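Local coordinates for protein toll-like receptor 6, Variable lymphocyte receptor B (Mus musculus, PDB 3A79) that probably senses microbial diacylated lipopeptides at the cell surface together with a partner Toll-like receptor, the mouse ectodomain here being fused to part of a hagfish lymphocyte receptor, at residues B[132-137]-B[155-160]; B[176-181]-B[209-214]; B[203-208]-B[225-230]. One frame throughout, in Å; residues are numbered along the deposited sequence.

Overall arrangement
All three contacts lie in the Toll-like receptor part of the fusion and join neighbouring coils of its leucine-rich-repeat solenoid. Interaction 2 is buried, a tyrosine seated among valines. Interactions 1 and 3 are partly buried: the former sets charged side chains beside a hydrophobic edge, and the latter depends on amide and main-chain bonds and borders a glycan. Interactions 1 and 2 meet where F158 packs on L178 and V213. Interactions 2 and 3 alternate along the chain and share an edge-to-face pair of rings, F203 with F209, besides a probable hydrogen bond from F209 N to K229 O. Interactions 1 and 3 do not touch; their nearest atoms are about 8 Å apart.

Interaction 1 (B[132-137]-B[155-160]); sequences DFDVLP and AAKFRQ
A155 meets L136 with its methyl group, CB lying 3.4 Å from L136 CD1 and close to the backbone nitrogen of the same leucine. Such a small side chain suits a place where two loops run close together, and its CA also makes a CA-H...O contact with F133 O. A156 supplies the firm polar link: its N donates to D134 O over 2.9 Å with an N-H...O angle of 163°, the donor tilted 33° from the carbonyl plane. K157 N shares that oxygen through a weak, bent bond. The lysine chain is extended beyond CG and brings CE to 3.7 Å from D134 OD2, whereas NZ stays 4.4 Å from that oxygen, near enough for attraction but short of a salt bridge. Next, F158 offers the rim of its ring, CD2 standing 3.4 Å from L136 CD2, which approaches in the ring plane. L191 and L176 pack on both of these side chains, so leucine and phenylalanine fit this hydrophobic interior. An alanine in place of L136 would take the leucine methyls from the F158 rim and from A155 CB, and would probably leave a gap between them. R159, its chain bent at chi2 and chi3, crosses V135 at about a right angle, with V135 CG2 3.6 Å from R159 NH2 and oblique to the guanidinium; a weak, long ion pair with D162 draws on the same nitrogen. Loops following strands 125-127 and 150-154 are thus stacked, with A155, L136 and F158 buried, D134, K157 and R159 at the surface and V135 between, as in successive coils of a leucine-rich-repeat solenoid.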
loop_
_atom_site.group_PDB
_atom_site.type_symbol
_atom_site.label_atom_id
_atom_site.label_comp_id
_atom_site.label_asym_id
_atom_site.label_seq_id
_atom_site.Cartn_x
_atom_site.Cartn_y
_atom_site.Cartn_z
ATOM N N ASP B 132 18.544 44.699 5.664
ATOM C CA ASP B 132 18.452 45.281 6.990
ATOM C C ASP B 132 18.002 46.738 6.956
ATOM O O ASP B 132 18.518 47.578 7.683
ATOM C CB ASP B 132 19.768 45.120 7.752
ATOM C CG ASP B 132 19.547 44.685 9.191
ATOM O OD1 ASP B 132 19.710 43.472 9.465
ATOM O OD2 ASP B 132 19.180 45.539 10.036
ATOM N N PHE B 133 17.021 47.025 6.116
ATOM C CA PHE B 133 16.465 48.360 6.053
ATOM C C PHE B 133 15.627 48.641 7.276
ATOM O O PHE B 133 14.777 47.833 7.658
ATOM C CB PHE B 133 15.621 48.536 4.801
ATOM C CG PHE B 133 16.428 48.616 3.554
ATOM C CD1 PHE B 133 16.364 47.604 2.602
ATOM C CD2 PHE B 133 17.276 49.693 3.337
ATOM C CE1 PHE B 133 17.115 47.676 1.451
ATOM C CE2 PHE B 133 18.031 49.779 2.187
ATOM C CZ PHE B 133 17.952 48.768 1.242
ATOM N N ASP B 134 15.900 49.789 7.890
ATOM C CA ASP B 134 15.099 50.327 8.972
ATOM C C ASP B 134 13.693 50.553 8.426
ATOM O O ASP B 134 12.730 49.908 8.851
ATOM C CB ASP B 134 15.706 51.655 9.438
ATOM C CG ASP B 134 15.418 51.962 10.901
ATOM O OD1 ASP B 134 15.944 52.977 11.411
ATOM O OD2 ASP B 134 14.673 51.192 11.548
ATOM N N VAL B 135 13.583 51.464 7.464
ATOM C CA VAL B 135 12.297 51.771 6.858
ATOM C C VAL B 135 12.328 51.587 5.338
ATOM O O VAL B 135 13.349 51.833 4.696
ATOM C CB VAL B 135 11.836 53.202 7.222
ATOM C CG1 VAL B 135 12.278 54.204 6.162
ATOM C CG2 VAL B 135 10.318 53.232 7.399
ATOM N N LEU B 136 11.209 51.132 4.779
ATOM C CA LEU B 136 11.054 50.956 3.331
ATOM C C LEU B 136 11.826 51.987 2.490
ATOM O O LEU B 136 11.480 53.161 2.496
ATOM C CB LEU B 136 9.568 51.012 2.983
ATOM C CG LEU B 136 8.829 49.731 2.591
ATOM C CD1 LEU B 136 9.615 48.462 2.944
ATOM C CD2 LEU B 136 7.403 49.715 3.163
ATOM N N PRO B 137 12.850 51.540 1.734
ATOM C CA PRO B 137 13.801 52.386 0.991
ATOM C C PRO B 137 13.252 53.030 -0.289
ATOM O O PRO B 137 14.039 53.552 -1.074
ATOM C CB PRO B 137 14.904 51.400 0.585
ATOM C CG PRO B 137 14.556 50.099 1.221
ATOM C CD PRO B 137 13.101 50.115 1.476
ATOM N N ALA B 155 11.650 45.780 5.602
ATOM C CA ALA B 155 11.730 46.870 6.547
ATOM C C ALA B 155 11.300 46.402 7.926
ATOM O O ALA B 155 10.796 45.294 8.082
ATOM C CB ALA B 155 10.863 48.008 6.076
ATOM N N ALA B 156 11.506 47.262 8.918
ATOM C CA ALA B 156 11.139 46.978 10.299
ATOM C C ALA B 156 10.047 47.939 10.812
ATOM O O ALA B 156 9.446 47.722 11.874
ATOM C CB ALA B 156 12.374 47.040 11.180
ATOM N N LYS B 157 9.793 48.994 10.044
ATOM C CA LYS B 157 8.785 49.984 10.392
ATOM C C LYS B 157 7.944 50.297 9.170
ATOM O O LYS B 157 8.474 50.395 8.067
ATOM C CB LYS B 157 9.443 51.291 10.828
ATOM C CG LYS B 157 10.248 51.271 12.106
ATOM C CD LYS B 157 10.601 52.713 12.451
ATOM C CE LYS B 157 11.873 52.847 13.272
ATOM N NZ LYS B 157 12.213 54.293 13.451
ATOM N N PHE B 158 6.649 50.513 9.365
ATOM C CA PHE B 158 5.784 50.909 8.255
ATOM C C PHE B 158 4.877 52.123 8.537
ATOM O O PHE B 158 4.208 52.186 9.569
ATOM C CB PHE B 158 4.978 49.699 7.774
ATOM C CG PHE B 158 5.837 48.534 7.385
ATOM C CD1 PHE B 158 6.106 47.519 8.288
ATOM C CD2 PHE B 158 6.410 48.470 6.122
ATOM C CE1 PHE B 158 6.918 46.447 7.930
ATOM C CE2 PHE B 158 7.220 47.403 5.762
ATOM C CZ PHE B 158 7.473 46.394 6.668
ATOM N N ARG B 159 4.875 53.097 7.626
ATOM C CA ARG B 159 3.901 54.189 7.690
ATOM C C ARG B 159 2.976 54.145 6.478
ATOM O O ARG B 159 3.351 53.627 5.434
ATOM C CB ARG B 159 4.576 55.554 7.819
ATOM C CG ARG B 159 5.073 55.884 9.218
ATOM C CD ARG B 159 6.390 55.193 9.510
ATOM N NE ARG B 159 7.343 55.356 8.411
ATOM C CZ ARG B 159 8.028 56.474 8.165
ATOM N NH1 ARG B 159 7.861 57.549 8.940
ATOM N NH2 ARG B 159 8.875 56.519 7.137
ATOM N N GLN B 160 1.767 54.679 6.616
ATOM C CA GLN B 160 0.733 54.430 5.614
ATOM C C GLN B 160 1.225 54.714 4.209
ATOM O O GLN B 160 0.904 54.000 3.261
ATOM C CB GLN B 160 -0.533 55.246 5.891
ATOM C CG GLN B 160 -1.733 54.728 5.109
ATOM C CD GLN B 160 -2.833 55.761 4.922
ATOM O OE1 GLN B 160 -2.620 56.957 5.128
ATOM N NE2 GLN B 160 -4.021 55.295 4.520
#

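Interaction 2 (B[176-181]-B[209-214]); sequences LDLVSY and FSVQVN. With NAG (2-acetamido-2-deoxy-beta-D-glucopyranose), chain M.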
loop_
_atom_site.group_PDB
_atom_site.type_symbol
_atom_site.label_atom_id
_atom_site.label_comp_id
_atom_site.label_asym_id
_atom_site.label_seq_id
_atom_site.Cartn_x
_atom_site.Cartn_y
_atom_site.Cartn_z
ATOM N N LEU B 176 7.465 41.455 -0.054
ATOM C CA LEU B 176 7.716 42.250 1.143
ATOM C C LEU B 176 7.927 41.365 2.361
ATOM O O LEU B 176 7.119 40.480 2.645
ATOM C CB LEU B 176 6.532 43.167 1.380
ATOM C CG LEU B 176 6.513 44.110 2.569
ATOM C CD1 LEU B 176 7.834 44.853 2.711
ATOM C CD2 LEU B 176 5.355 45.075 2.350
ATOM N N ASP B 177 9.016 41.588 3.083
ATOM C CA ASP B 177 9.289 40.727 4.219
ATOM C C ASP B 177 9.423 41.470 5.537
ATOM O O ASP B 177 10.095 42.500 5.647
ATOM C CB ASP B 177 10.524 39.885 3.990
ATOM C CG ASP B 177 11.779 40.606 4.372
ATOM O OD1 ASP B 177 12.324 41.298 3.503
ATOM O OD2 ASP B 177 12.224 40.483 5.531
ATOM N N LEU B 178 8.788 40.886 6.538
ATOM C CA LEU B 178 8.660 41.455 7.856
ATOM C C LEU B 178 9.465 40.582 8.802
ATOM O O LEU B 178 9.056 40.321 9.933
ATOM C CB LEU B 178 7.195 41.384 8.274
ATOM C CG LEU B 178 6.021 42.090 7.579
ATOM C CD1 LEU B 178 5.545 43.222 8.449
ATOM C CD2 LEU B 178 6.308 42.550 6.153
ATOM N N VAL B 179 10.592 40.075 8.328
ATOM C CA VAL B 179 11.445 39.283 9.196
ATOM C C VAL B 179 12.045 40.225 10.235
ATOM O O VAL B 179 12.103 39.903 11.423
ATOM C CB VAL B 179 12.559 38.569 8.412
ATOM C CG1 VAL B 179 13.334 37.669 9.328
ATOM C CG2 VAL B 179 11.968 37.756 7.294
ATOM N N SER B 180 12.455 41.405 9.774
ATOM C CA SER B 180 13.098 42.396 10.628
ATOM C C SER B 180 12.135 43.064 11.618
ATOM O O SER B 180 12.557 43.859 12.453
ATOM C CB SER B 180 13.765 43.471 9.762
ATOM O OG SER B 180 15.059 43.083 9.349
ATOM N N TYR B 181 10.852 42.725 11.530
ATOM C CA TYR B 181 9.790 43.469 12.213
ATOM C C TYR B 181 9.421 42.973 13.612
ATOM O O TYR B 181 9.131 41.801 13.815
ATOM C CB TYR B 181 8.532 43.501 11.339
ATOM C CG TYR B 181 7.263 43.863 12.073
ATOM C CD1 TYR B 181 6.716 45.135 11.961
ATOM C CD2 TYR B 181 6.604 42.932 12.873
ATOM C CE1 TYR B 181 5.549 45.473 12.624
ATOM C CE2 TYR B 181 5.438 43.264 13.549
ATOM C CZ TYR B 181 4.915 44.538 13.419
ATOM O OH TYR B 181 3.758 44.885 14.078
ATOM N N PHE B 209 3.306 34.284 14.847
ATOM C CA PHE B 209 3.003 35.379 13.941
ATOM C C PHE B 209 2.516 36.552 14.761
ATOM O O PHE B 209 1.549 36.424 15.515
ATOM C CB PHE B 209 1.913 34.952 12.959
ATOM C CG PHE B 209 1.283 36.096 12.211
ATOM C CD1 PHE B 209 1.779 36.491 10.974
ATOM C CD2 PHE B 209 0.191 36.770 12.739
ATOM C CE1 PHE B 209 1.198 37.542 10.284
ATOM C CE2 PHE B 209 -0.388 37.818 12.054
ATOM C CZ PHE B 209 0.116 38.206 10.824
ATOM N N SER B 210 3.175 37.698 14.633
ATOM C CA SER B 210 2.810 38.824 15.485
ATOM C C SER B 210 2.809 40.153 14.753
ATOM O O SER B 210 3.399 41.115 15.215
ATOM C CB SER B 210 3.721 38.895 16.714
ATOM O OG SER B 210 4.991 39.431 16.384
ATOM N N VAL B 211 2.142 40.217 13.613
ATOM C CA VAL B 211 2.086 41.479 12.899
ATOM C C VAL B 211 0.803 42.267 13.182
ATOM O O VAL B 211 -0.314 41.744 13.071
ATOM C CB VAL B 211 2.295 41.292 11.399
ATOM C CG1 VAL B 211 2.274 42.632 10.702
ATOM C CG2 VAL B 211 3.603 40.630 11.165
ATOM N N GLN B 212 0.992 43.532 13.556
ATOM C CA GLN B 212 -0.106 44.436 13.860
ATOM C C GLN B 212 -0.234 45.582 12.851
ATOM O O GLN B 212 -1.042 46.479 13.035
ATOM C CB GLN B 212 0.057 45.007 15.271
ATOM C CG GLN B 212 -0.479 44.127 16.393
ATOM C CD GLN B 212 -0.197 44.706 17.773
ATOM O OE1 GLN B 212 0.293 44.008 18.658
ATOM N NE2 GLN B 212 -0.498 45.993 17.956
ATOM N N VAL B 213 0.571 45.559 11.799
ATOM C CA VAL B 213 0.474 46.548 10.737
ATOM C C VAL B 213 -0.867 46.464 10.011
ATOM O O VAL B 213 -1.289 45.389 9.575
ATOM C CB VAL B 213 1.609 46.360 9.699
ATOM C CG1 VAL B 213 1.285 47.075 8.402
ATOM C CG2 VAL B 213 2.939 46.834 10.261
ATOM N N ASN B 214 -1.532 47.610 9.889
ATOM C CA ASN B 214 -2.773 47.729 9.124
ATOM C C ASN B 214 -2.452 47.871 7.626
ATOM O O ASN B 214 -1.986 48.922 7.184
ATOM C CB ASN B 214 -3.582 48.929 9.647
ATOM C CG ASN B 214 -5.040 48.938 9.170
ATOM O OD1 ASN B 214 -5.527 47.968 8.594
ATOM N ND2 ASN B 214 -5.746 50.054 9.434
HETATM C C1 NAG M . -6.873 50.269 8.538
HETATM C C2 NAG M . -8.080 50.772 9.346
HETATM C C3 NAG M . -9.256 51.047 8.411
HETATM C C4 NAG M . -8.861 52.092 7.381
HETATM C C5 NAG M . -7.566 51.733 6.627
HETATM C C6 NAG M . -7.039 52.997 5.910
HETATM C C7 NAG M . -7.815 48.993 11.103
HETATM C C8 NAG M . -6.958 49.481 12.238
HETATM N N2 NAG M . -8.523 49.918 10.451
HETATM O O3 NAG M . -10.373 51.505 9.144
HETATM O O4 NAG M . -9.946 52.266 6.492
HETATM O O5 NAG M . -6.553 51.186 7.480
HETATM O O6 NAG M . -6.061 52.799 4.901
HETATM O O7 NAG M . -7.867 47.789 10.829
#
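The ring of Y181 is the bump of this contact, and the backbone from S210 to V213, with its two valines, forms the hollow that receives it. Its chi1 of 163° sets CG anti to the backbone N, on the side of segment 209-214. On one flank the ring edge at CE2 faces S210 O, which lies near the ring plane, 3.4 Å from CE2; the same carbon meets V211 CG2 at 4.0 Å. On the other flank CE1 touches V213 CG2 at 3.8 Å. Branched valines suit this seat because each can spend one methyl on the tyrosine. The second methyl of V211, CG1, faces L178 CD1 at 4.0 Å, the two side chains crossing at about a right angle, and F203 and F241 press on V211 as well. At the end of the ring, Q212 N donates to Y181 OH over 3.1 Å, nearly straight at 168°. Just beyond, N214 carries a covalently attached N-acetylglucosamine through ND2, so the same loop leads from packed interior to glycosylated surface. The chemistry implies a tyrosine held in two ways: its ring carbons meet valine methyls and, at the edge, a carbonyl oxygen, while its hydroxyl accepts from the Q212 main-chain N-H, giving the polar end of a buried ring a partner.

Interaction 3 (B[203-208]-B[225-230]); sequences FHPNSL and LSNIKL. With BMA (beta-D-mannopyranose), chain F; NAG (2-acetamido-2-deoxy-beta-D-glucopyranose), chain C.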
loop_
_atom_site.group_PDB
_atom_site.type_symbol
_atom_site.label_atom_id
_atom_site.label_comp_id
_atom_site.label_asym_id
_atom_site.label_seq_id
_atom_site.Cartn_x
_atom_site.Cartn_y
_atom_site.Cartn_z
ATOM N N PHE B 203 7.189 36.382 6.668
ATOM C CA PHE B 203 7.360 36.758 8.069
ATOM C C PHE B 203 8.540 36.052 8.718
ATOM O O PHE B 203 9.155 35.170 8.120
ATOM C CB PHE B 203 6.083 36.457 8.843
ATOM C CG PHE B 203 4.860 37.066 8.230
ATOM C CD1 PHE B 203 4.001 36.301 7.457
ATOM C CD2 PHE B 203 4.584 38.415 8.402
ATOM C CE1 PHE B 203 2.880 36.860 6.879
ATOM C CE2 PHE B 203 3.467 38.981 7.826
ATOM C CZ PHE B 203 2.612 38.199 7.059
ATOM N N HIS B 204 8.861 36.448 9.943
ATOM C CA HIS B 204 9.912 35.779 10.689
ATOM C C HIS B 204 9.543 34.316 10.796
ATOM O O HIS B 204 8.414 33.987 11.148
ATOM C CB HIS B 204 10.023 36.378 12.075
ATOM C CG HIS B 204 11.230 35.934 12.837
ATOM N ND1 HIS B 204 12.422 36.631 12.817
ATOM C CD2 HIS B 204 11.423 34.883 13.669
ATOM C CE1 HIS B 204 13.296 36.027 13.601
ATOM N NE2 HIS B 204 12.714 34.963 14.129
ATOM N N PRO B 205 10.505 33.431 10.502
ATOM C CA PRO B 205 10.273 31.999 10.305
ATOM C C PRO B 205 10.402 31.196 11.593
ATOM O O PRO B 205 10.347 29.964 11.548
ATOM C CB PRO B 205 11.415 31.596 9.361
ATOM C CG PRO B 205 12.350 32.803 9.293
ATOM C CD PRO B 205 11.928 33.758 10.353
ATOM N N ASN B 206 10.575 31.879 12.718
ATOM C CA ASN B 206 10.875 31.198 13.964
ATOM C C ASN B 206 10.169 31.787 15.158
ATOM O O ASN B 206 10.780 32.007 16.204
ATOM C CB ASN B 206 12.373 31.221 14.227
ATOM C CG ASN B 206 13.071 30.048 13.627
ATOM O OD1 ASN B 206 12.607 28.914 13.752
ATOM N ND2 ASN B 206 14.196 30.302 12.960
ATOM N N SER B 207 8.882 32.046 15.006
ATOM C CA SER B 207 8.124 32.624 16.099
ATOM C C SER B 207 6.654 32.677 15.777
ATOM O O SER B 207 6.230 32.447 14.640
ATOM C CB SER B 207 8.624 34.032 16.434
ATOM O OG SER B 207 8.794 34.792 15.254
ATOM N N LEU B 208 5.880 32.976 16.809
ATOM C CA LEU B 208 4.466 33.156 16.647
ATOM C C LEU B 208 4.281 34.363 15.747
ATOM O O LEU B 208 5.044 35.320 15.828
ATOM C CB LEU B 208 3.826 33.342 18.017
ATOM C CG LEU B 208 3.882 32.036 18.816
ATOM C CD1 LEU B 208 3.326 32.175 20.222
ATOM C CD2 LEU B 208 3.120 30.956 18.038
ATOM N N LEU B 225 0.977 34.625 1.780
ATOM C CA LEU B 225 1.667 34.759 3.058
ATOM C C LEU B 225 2.505 33.527 3.324
ATOM O O LEU B 225 2.043 32.411 3.102
ATOM C CB LEU B 225 0.683 34.922 4.226
ATOM C CG LEU B 225 -0.630 35.698 4.152
ATOM C CD1 LEU B 225 -1.104 35.958 5.562
ATOM C CD2 LEU B 225 -0.487 36.998 3.398
ATOM N N SER B 226 3.713 33.738 3.841
ATOM C CA SER B 226 4.645 32.653 4.129
ATOM C C SER B 226 5.213 32.726 5.548
ATOM O O SER B 226 5.548 33.803 6.031
ATOM C CB SER B 226 5.782 32.669 3.115
ATOM O OG SER B 226 5.283 32.529 1.793
ATOM N N ASN B 227 5.329 31.566 6.194
ATOM C CA ASN B 227 5.808 31.462 7.573
ATOM C C ASN B 227 4.757 31.934 8.582
ATOM O O ASN B 227 4.897 32.984 9.213
ATOM C CB ASN B 227 7.121 32.227 7.776
ATOM C CG ASN B 227 8.247 31.750 6.850
ATOM O OD1 ASN B 227 8.144 30.720 6.174
ATOM N ND2 ASN B 227 9.336 32.512 6.824
ATOM N N ILE B 228 3.706 31.140 8.736
ATOM C CA ILE B 228 2.621 31.472 9.643
ATOM C C ILE B 228 2.536 30.444 10.758
ATOM O O ILE B 228 2.139 29.303 10.523
ATOM C CB ILE B 228 1.289 31.476 8.896
ATOM C CG1 ILE B 228 1.424 32.270 7.601
ATOM C CG2 ILE B 228 0.166 32.030 9.789
ATOM C CD1 ILE B 228 0.272 32.073 6.663
ATOM N N LYS B 229 2.903 30.849 11.969
ATOM C CA LYS B 229 2.849 29.958 13.126
ATOM C C LYS B 229 1.805 30.444 14.121
ATOM O O LYS B 229 1.949 31.521 14.698
ATOM C CB LYS B 229 4.213 29.902 13.805
ATOM C CG LYS B 229 4.285 29.026 15.045
ATOM C CD LYS B 229 5.683 29.118 15.649
ATOM C CE LYS B 229 5.961 28.050 16.696
ATOM N NZ LYS B 229 7.435 27.819 16.822
ATOM N N LEU B 230 0.760 29.648 14.331
ATOM C CA LEU B 230 -0.350 30.060 15.182
ATOM C C LEU B 230 -0.696 29.036 16.243
ATOM O O LEU B 230 -0.705 27.838 15.981
ATOM C CB LEU B 230 -1.599 30.301 14.337
ATOM C CG LEU B 230 -1.387 31.077 13.047
ATOM C CD1 LEU B 230 -2.511 30.797 12.067
ATOM C CD2 LEU B 230 -1.280 32.557 13.365
HETATM C C1 BMA F . 15.505 27.669 10.912
HETATM C C2 BMA F . 16.456 28.499 10.044
HETATM C C3 BMA F . 17.899 28.443 10.566
HETATM C C4 BMA F . 17.965 28.619 12.088
HETATM C C5 BMA F . 16.978 27.668 12.766
HETATM C C6 BMA F . 17.005 27.793 14.290
HETATM O O2 BMA F . 15.987 29.842 9.974
HETATM O O3 BMA F . 18.714 29.382 9.879
HETATM O O4 BMA F . 19.267 28.364 12.573
HETATM O O5 BMA F . 15.681 27.949 12.288
HETATM O O6 BMA F . 15.936 27.061 14.859
HETATM C C1 NAG C . 10.915 25.648 9.396
HETATM C C2 NAG C . 11.416 25.457 10.828
HETATM C C3 NAG C . 12.435 26.529 11.247
HETATM C C4 NAG C . 13.445 26.826 10.148
HETATM C C5 NAG C . 12.694 27.118 8.866
HETATM C C6 NAG C . 13.671 27.436 7.754
HETATM C C7 NAG C . 10.075 24.279 12.466
HETATM C C8 NAG C . 8.884 24.260 13.383
HETATM N N2 NAG C . 10.290 25.387 11.746
HETATM O O3 NAG C . 13.092 26.228 12.467
HETATM O O4 NAG C . 14.164 27.982 10.504
HETATM O O5 NAG C . 11.941 25.991 8.490
HETATM O O6 NAG C . 14.262 26.214 7.387
HETATM O O7 NAG C . 10.807 23.291 12.399
#
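In both N227 and F203 the first torsion (chi1 -58° and -53°) sets CG beside the residue's own backbone N. From that position of N227 CG the amide reaches across, and N227 ND2 donates to F203 O over 3.0 Å, nearly straight, the oxygen lying close to the amide plane. The backbone of N227 has a positive phi (74°), a conformation asparagine tolerates better than most residues. Beside it, the main-chain bond from F203 N to S226 O, 3.1 Å long, continues the pairing of neighbouring strands. The phenyl ring of F203 meets L225 CB edge-on, 4.0 Å from CE1, while P205 CB rests 3.4 Å from N227 ND2. Further along, the extended K229 chain lays its aliphatic part against the loop: CB lies 3.4 Å from S207 O, and CG packs 3.7 Å from L208 CD2. Apart from this pairing, N206 ND2 donates to O5 of a mannose over 2.9 Å, tying the loop to a glycan of the receptor. The polar work between the segments thus falls to the F203 N to S226 O bond and to N227 ND2, which adds a side-chain bond beside the strand pairing, whereas the lysine contributes its aliphatic part and N206 turns to sugar.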